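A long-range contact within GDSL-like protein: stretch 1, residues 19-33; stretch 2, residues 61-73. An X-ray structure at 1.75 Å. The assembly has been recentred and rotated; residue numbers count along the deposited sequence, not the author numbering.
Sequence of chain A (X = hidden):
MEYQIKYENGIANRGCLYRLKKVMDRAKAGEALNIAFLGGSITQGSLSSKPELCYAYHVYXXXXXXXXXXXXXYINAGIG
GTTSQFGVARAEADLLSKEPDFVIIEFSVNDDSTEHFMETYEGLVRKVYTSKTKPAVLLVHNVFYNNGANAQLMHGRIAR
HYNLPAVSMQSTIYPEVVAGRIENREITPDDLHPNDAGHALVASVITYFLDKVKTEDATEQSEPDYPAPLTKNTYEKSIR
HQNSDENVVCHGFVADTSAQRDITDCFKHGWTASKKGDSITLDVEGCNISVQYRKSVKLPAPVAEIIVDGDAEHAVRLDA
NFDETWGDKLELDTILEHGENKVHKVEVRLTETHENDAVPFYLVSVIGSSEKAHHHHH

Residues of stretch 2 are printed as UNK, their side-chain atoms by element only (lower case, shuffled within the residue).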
# COMPACT_ATOMS: atom_id res chain seq x y z
N ARG A 19 5.56 22.25 -1.97
CA ARG A 19 4.63 21.68 -2.94
C ARG A 19 3.19 21.80 -2.45
O ARG A 19 2.26 22.12 -3.20
CB ARG A 19 4.95 20.19 -3.17
CG ARG A 19 6.19 19.94 -4.01
CD ARG A 19 6.30 18.47 -4.36
NE ARG A 19 7.56 18.19 -5.03
CZ ARG A 19 7.83 17.04 -5.65
NH1 ARG A 19 6.91 16.09 -5.70
NH2 ARG A 19 9.02 16.87 -6.21
N LEU A 20 2.99 21.52 -1.16
CA LEU A 20 1.65 21.55 -0.62
C LEU A 20 1.07 22.98 -0.71
O LEU A 20 -0.09 23.18 -1.07
CB LEU A 20 1.74 21.03 0.82
CG LEU A 20 0.45 20.97 1.59
CD1 LEU A 20 -0.69 20.37 0.74
CD2 LEU A 20 0.66 20.14 2.85
N LYS A 21 1.93 23.98 -0.48
CA LYS A 21 1.45 25.35 -0.52
C LYS A 21 1.20 25.74 -1.99
O LYS A 21 0.27 26.48 -2.25
CB LYS A 21 2.43 26.29 0.18
CG LYS A 21 2.27 26.35 1.70
CD LYS A 21 3.43 27.02 2.38
CE LYS A 21 3.17 27.40 3.82
NZ LYS A 21 4.32 28.14 4.40
N LYS A 22 2.01 25.22 -2.92
CA LYS A 22 1.76 25.48 -4.35
C LYS A 22 0.40 24.90 -4.75
O LYS A 22 -0.36 25.52 -5.49
CB LYS A 22 2.87 24.90 -5.21
CG LYS A 22 4.07 25.81 -5.43
CD LYS A 22 5.00 25.36 -6.58
CE LYS A 22 4.28 24.73 -7.77
NZ LYS A 22 5.18 24.50 -8.93
N VAL A 23 0.02 23.73 -4.23
CA VAL A 23 -1.27 23.15 -4.56
C VAL A 23 -2.41 24.03 -4.03
O VAL A 23 -3.39 24.27 -4.74
CB VAL A 23 -1.40 21.71 -4.03
CG1 VAL A 23 -2.81 21.18 -4.24
CG2 VAL A 23 -0.36 20.81 -4.69
N MSE A 24 -2.27 24.49 -2.78
CA MSE A 24 -3.28 25.36 -2.19
C MSE A 24 -3.45 26.63 -3.04
O MSE A 24 -4.57 27.11 -3.19
CB MSE A 24 -2.96 25.67 -0.74
CG MSE A 24 -3.08 24.34 -0.02
SE MSE A 24 -2.88 24.63 1.94
CE MSE A 24 -3.06 22.74 2.55
N ASP A 25 -2.34 27.15 -3.57
CA ASP A 25 -2.35 28.37 -4.37
C ASP A 25 -3.09 28.12 -5.68
O ASP A 25 -3.79 28.98 -6.15
CB ASP A 25 -0.95 28.90 -4.66
CG ASP A 25 -0.30 29.60 -3.48
OD1 ASP A 25 -1.05 30.06 -2.61
OD2 ASP A 25 0.93 29.66 -3.44
N ARG A 26 -2.90 26.92 -6.26
CA ARG A 26 -3.62 26.53 -7.45
C ARG A 26 -5.11 26.41 -7.14
O ARG A 26 -5.95 26.81 -7.96
CB ARG A 26 -3.02 25.22 -8.00
CG ARG A 26 -1.70 25.46 -8.70
CD ARG A 26 -0.90 24.20 -9.01
NE ARG A 26 -1.59 23.29 -9.92
CZ ARG A 26 -1.30 22.00 -10.08
NH1 ARG A 26 -0.35 21.44 -9.36
NH2 ARG A 26 -1.97 21.27 -10.96
N ALA A 27 -5.45 25.85 -5.98
CA ALA A 27 -6.87 25.67 -5.56
C ALA A 27 -7.52 27.05 -5.38
O ALA A 27 -8.67 27.26 -5.76
CB ALA A 27 -6.92 24.91 -4.26
N LYS A 28 -6.76 27.96 -4.80
CA LYS A 28 -7.27 29.32 -4.50
C LYS A 28 -7.60 30.02 -5.83
O LYS A 28 -8.66 30.70 -5.94
CB LYS A 28 -6.21 30.05 -3.66
CG LYS A 28 -6.68 31.34 -3.01
CD LYS A 28 -5.71 31.81 -1.93
CE LYS A 28 -6.40 32.31 -0.67
NZ LYS A 28 -7.06 33.62 -0.89
N ALA A 29 -6.76 29.78 -6.85
CA ALA A 29 -6.91 30.33 -8.20
C ALA A 29 -8.01 29.61 -9.01
O ALA A 29 -8.27 29.98 -10.17
CB ALA A 29 -5.60 30.29 -8.93
N GLY A 30 -8.60 28.55 -8.43
CA GLY A 30 -9.79 27.87 -8.98
C GLY A 30 -9.47 26.78 -9.99
O GLY A 30 -10.34 26.38 -10.78
N GLU A 31 -8.23 26.28 -9.98
CA GLU A 31 -7.80 25.23 -10.91
C GLU A 31 -8.48 23.88 -10.60
O GLU A 31 -9.12 23.69 -9.58
CB GLU A 31 -6.28 25.06 -10.84
CG GLU A 31 -5.49 26.26 -11.30
CD GLU A 31 -4.00 26.03 -11.47
OE1 GLU A 31 -3.56 24.83 -11.55
OE2 GLU A 31 -3.27 27.03 -11.57
N ALA A 32 -8.32 22.93 -11.52
CA ALA A 32 -8.80 21.55 -11.33
C ALA A 32 -7.65 20.69 -10.76
O ALA A 32 -6.55 20.69 -11.29
CB ALA A 32 -9.31 21.00 -12.64
N LEU A 33 -7.92 19.97 -9.65
CA LEU A 33 -6.89 19.29 -8.90
C LEU A 33 -7.33 17.87 -8.57
O LEU A 33 -8.52 17.58 -8.32
CB LEU A 33 -6.58 20.09 -7.64
CG LEU A 33 -5.96 21.46 -7.90
CD1 LEU A 33 -6.10 22.35 -6.68
CD2 LEU A 33 -4.50 21.34 -8.34
N UNK A 61 -13.34 16.14 1.18
CA UNK A 61 -14.36 17.15 1.49
C UNK A 61 -13.69 18.42 2.04
O UNK A 61 -14.17 19.53 1.74
o UNK A 61 -17.63 14.96 3.54
c UNK A 61 -17.66 15.25 2.33
c UNK A 61 -15.45 16.59 2.40
c UNK A 61 -16.37 15.64 1.66
o UNK A 61 -18.70 15.19 1.64
N UNK A 62 -12.62 18.28 2.84
CA UNK A 62 -11.85 19.44 3.29
C UNK A 62 -11.39 20.31 2.11
O UNK A 62 -11.56 21.52 2.18
c UNK A 62 -10.66 19.09 4.20
c UNK A 62 -10.12 20.93 5.90
c UNK A 62 -7.38 22.86 4.59
n UNK A 62 -9.23 21.97 6.02
c UNK A 62 -8.43 22.02 4.90
c UNK A 62 -8.13 20.77 2.87
c UNK A 62 -8.80 20.94 4.08
c UNK A 62 -6.74 22.67 3.39
c UNK A 62 -9.90 20.27 4.72
c UNK A 62 -7.10 21.61 2.55
N UNK A 63 -10.76 19.72 1.09
CA UNK A 63 -10.30 20.48 -0.08
C UNK A 63 -11.49 21.23 -0.72
O UNK A 63 -11.42 22.45 -0.94
n UNK A 63 -6.51 17.97 0.24
c UNK A 63 -7.01 19.88 -0.81
c UNK A 63 -6.72 21.11 -1.40
c UNK A 63 -8.22 19.14 -0.65
c UNK A 63 -9.59 19.56 -1.09
c UNK A 63 -4.64 19.56 -0.26
c UNK A 63 -5.42 21.56 -1.39
c UNK A 63 -7.86 17.98 0.00
c UNK A 63 -4.39 20.79 -0.83
c UNK A 63 -5.96 19.11 -0.26
N UNK A 64 -12.57 20.51 -1.02
CA UNK A 64 -13.79 21.10 -1.65
C UNK A 64 -14.30 22.31 -0.84
O UNK A 64 -14.59 23.36 -1.42
c UNK A 64 -14.65 18.97 -2.77
c UNK A 64 -17.05 18.64 -3.43
n UNK A 64 -18.16 17.66 -3.43
c UNK A 64 -14.90 20.07 -1.76
c UNK A 64 -15.79 18.01 -2.87
N UNK A 65 -14.39 22.17 0.49
CA UNK A 65 -14.99 23.20 1.36
C UNK A 65 -14.05 24.39 1.54
O UNK A 65 -14.48 25.56 1.62
c UNK A 65 -15.35 22.62 2.74
c UNK A 65 -16.14 23.57 3.63
c UNK A 65 -18.12 25.21 3.67
n UNK A 65 -18.38 25.03 5.12
c UNK A 65 -17.51 23.96 3.04
N UNK A 66 -12.76 24.12 1.59
CA UNK A 66 -11.78 25.16 1.80
C UNK A 66 -11.63 26.00 0.52
O UNK A 66 -11.39 27.17 0.64
c UNK A 66 -10.47 24.56 2.32
c UNK A 66 -9.40 25.57 2.66
o UNK A 66 -10.81 23.84 3.50
N UNK A 67 -11.76 25.38 -0.67
CA UNK A 67 -11.50 26.05 -1.97
C UNK A 67 -12.68 25.78 -2.89
O UNK A 67 -12.59 24.97 -3.82
c UNK A 67 -7.13 26.90 -0.61
c UNK A 67 -8.95 25.65 -1.63
c UNK A 67 -8.50 24.51 -0.96
c UNK A 67 -8.25 26.84 -1.43
c UNK A 67 -10.15 25.59 -2.55
c UNK A 67 -7.38 24.57 -0.14
c UNK A 67 -6.70 25.76 0.04
N UNK A 68 -13.87 26.37 -2.63
CA UNK A 68 -15.08 26.06 -3.41
C UNK A 68 -15.00 26.43 -4.91
O UNK A 68 -15.81 25.93 -5.71
c UNK A 68 -16.20 26.88 -2.74
c UNK A 68 -14.14 27.34 -1.55
c UNK A 68 -15.48 27.93 -1.92
N UNK A 69 -14.04 27.27 -5.27
CA UNK A 69 -13.81 27.74 -6.63
C UNK A 69 -13.06 26.67 -7.45
O UNK A 69 -13.08 26.73 -8.67
c UNK A 69 -13.05 29.08 -6.61
c UNK A 69 -11.84 29.35 -4.36
c UNK A 69 -11.73 29.09 -5.85
o UNK A 69 -12.83 29.01 -3.71
n UNK A 69 -10.81 29.96 -3.79
N UNK A 70 -12.36 25.73 -6.78
CA UNK A 70 -11.59 24.68 -7.50
C UNK A 70 -12.48 23.46 -7.81
O UNK A 70 -13.52 23.26 -7.18
c UNK A 70 -10.38 24.30 -6.69
N UNK A 71 -12.07 22.68 -8.81
CA UNK A 71 -12.70 21.39 -9.16
C UNK A 71 -11.80 20.23 -8.72
O UNK A 71 -10.73 20.03 -9.26
o UNK A 71 -13.87 23.13 -11.83
c UNK A 71 -14.10 22.12 -11.11
c UNK A 71 -12.92 21.29 -10.67
o UNK A 71 -15.23 21.79 -10.69
N UNK A 72 -12.26 19.46 -7.75
CA UNK A 72 -11.43 18.36 -7.24
C UNK A 72 -11.96 17.00 -7.70
O UNK A 72 -13.18 16.78 -7.74
c UNK A 72 -10.86 21.78 -4.09
c UNK A 72 -10.73 19.64 -5.15
c UNK A 72 -9.34 19.73 -5.13
c UNK A 72 -9.49 21.87 -4.08
c UNK A 72 -8.72 20.83 -4.57
c UNK A 72 -11.38 18.40 -5.71
c UNK A 72 -11.50 20.69 -4.66
N UNK A 73 -10.99 16.09 -7.94
CA UNK A 73 -11.24 14.71 -8.31
C UNK A 73 -10.66 13.81 -7.21
O UNK A 73 -9.54 14.04 -6.80
o UNK A 73 -11.20 15.22 -10.64
c UNK A 73 -10.85 12.93 -10.08
c UNK A 73 -10.60 14.36 -9.66

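Position 61 has three side-chain carbons, the third carrying two oxygens. It lies on the helix, out of reach of stretch 1. A carboxylate at the end of three carbons is Glu61.

Position 62 has one carbon and then fused five- and six-membered rings with eight carbons and one nitrogen. The far end of these rings comes close to the methyl of the selenomethionine Met24. That is an indole, so the residue is Trp62. Its CH2 is 3.8 Å from CE of Met24.

Position 63 shows the same atoms, again an indole. The end of its rings touches Leu20, Val23 and Met24. It is Trp63. Its CH2 atom is 3.8 Å from CG1 of Val23 and 3.9 Å from CG of Met24. CD1 of Leu20 lies at the ring edge, 4.0 Å from CH2 of Trp63.

Position 64 has four carbons in a row ending in nitrogen. It is exposed and clear of stretch 1. This is Lys64. Position 65 repeats the pattern, also out of reach, and is Lys65.

Position 66 has one carbon carrying an oxygen and a carbon. It makes no contact with stretch 1. This small branched side chain is Thr66. Its OG1 donates a hydrogen bond to O of Trp62, 2.8 Å away, one turn back in the helix.

Position 67 has one carbon and then a ring of six carbons, with no oxygen on the ring. CB of Ala27 sits over one face of the ring, in a CH-pi contact, and Met24 is also close. It is Phe67, the first residue to leave helical geometry. Its CG is 3.4 Å from CB of Ala27. CB of Met24 is 3.8 Å from CZ of Phe67.

Position 68 has three carbons closing a ring onto the backbone nitrogen. Its CA-to-CB bond points away from stretch 1. It is Pro68.

Position 69 has three carbons, the third carrying one oxygen and one nitrogen. The nitrogen meets O of Lys28, near the end of the first helix. The amide identifies Gln69. Its NE2 donates a hydrogen bond to O of Lys28 at 3.1 Å.

Position 70 has a single side-chain carbon, close to O of Glu31. It is Ala70. Its CB is 3.2 Å from O of Glu31. It closes the type I turn that starts at Phe67.

Position 71 has two carbons, the second carrying two oxygens. The first lies near CB of Ala32, on the same face of the sheet. It is Asp71. Its CB is 4.1 Å from CB of Ala32.

Position 72 has one carbon and a ring of six carbons. The ring touches Leu33 and Ala27. It is Phe72. Its CE1 is 3.7 Å from CD1 of Leu33, and its CZ is 4.0 Å from CB of Ala27.

Position 73 has one carbon carrying an oxygen and a carbon. Its backbone nitrogen meets O of Leu33. It is Thr73.

The contact joins two helix-turn-strand segments. Aromatic rings pack against Leu20, Val23, Met24 and Ala27. Beyond the helices, two strands pair in parallel. N of Asp71 donates a hydrogen bond to O of Glu31 at 3.2 Å, N of Leu33 to O of Asp71 at 2.8 Å, and N of Thr73 to O of Leu33 at 2.9 Å. These bonds fix the register, while Leu33 and Phe72 share the face opposite Ala32 and Asp71.

Stretch 2, residues 61-73: EWWKKTFPQADFT
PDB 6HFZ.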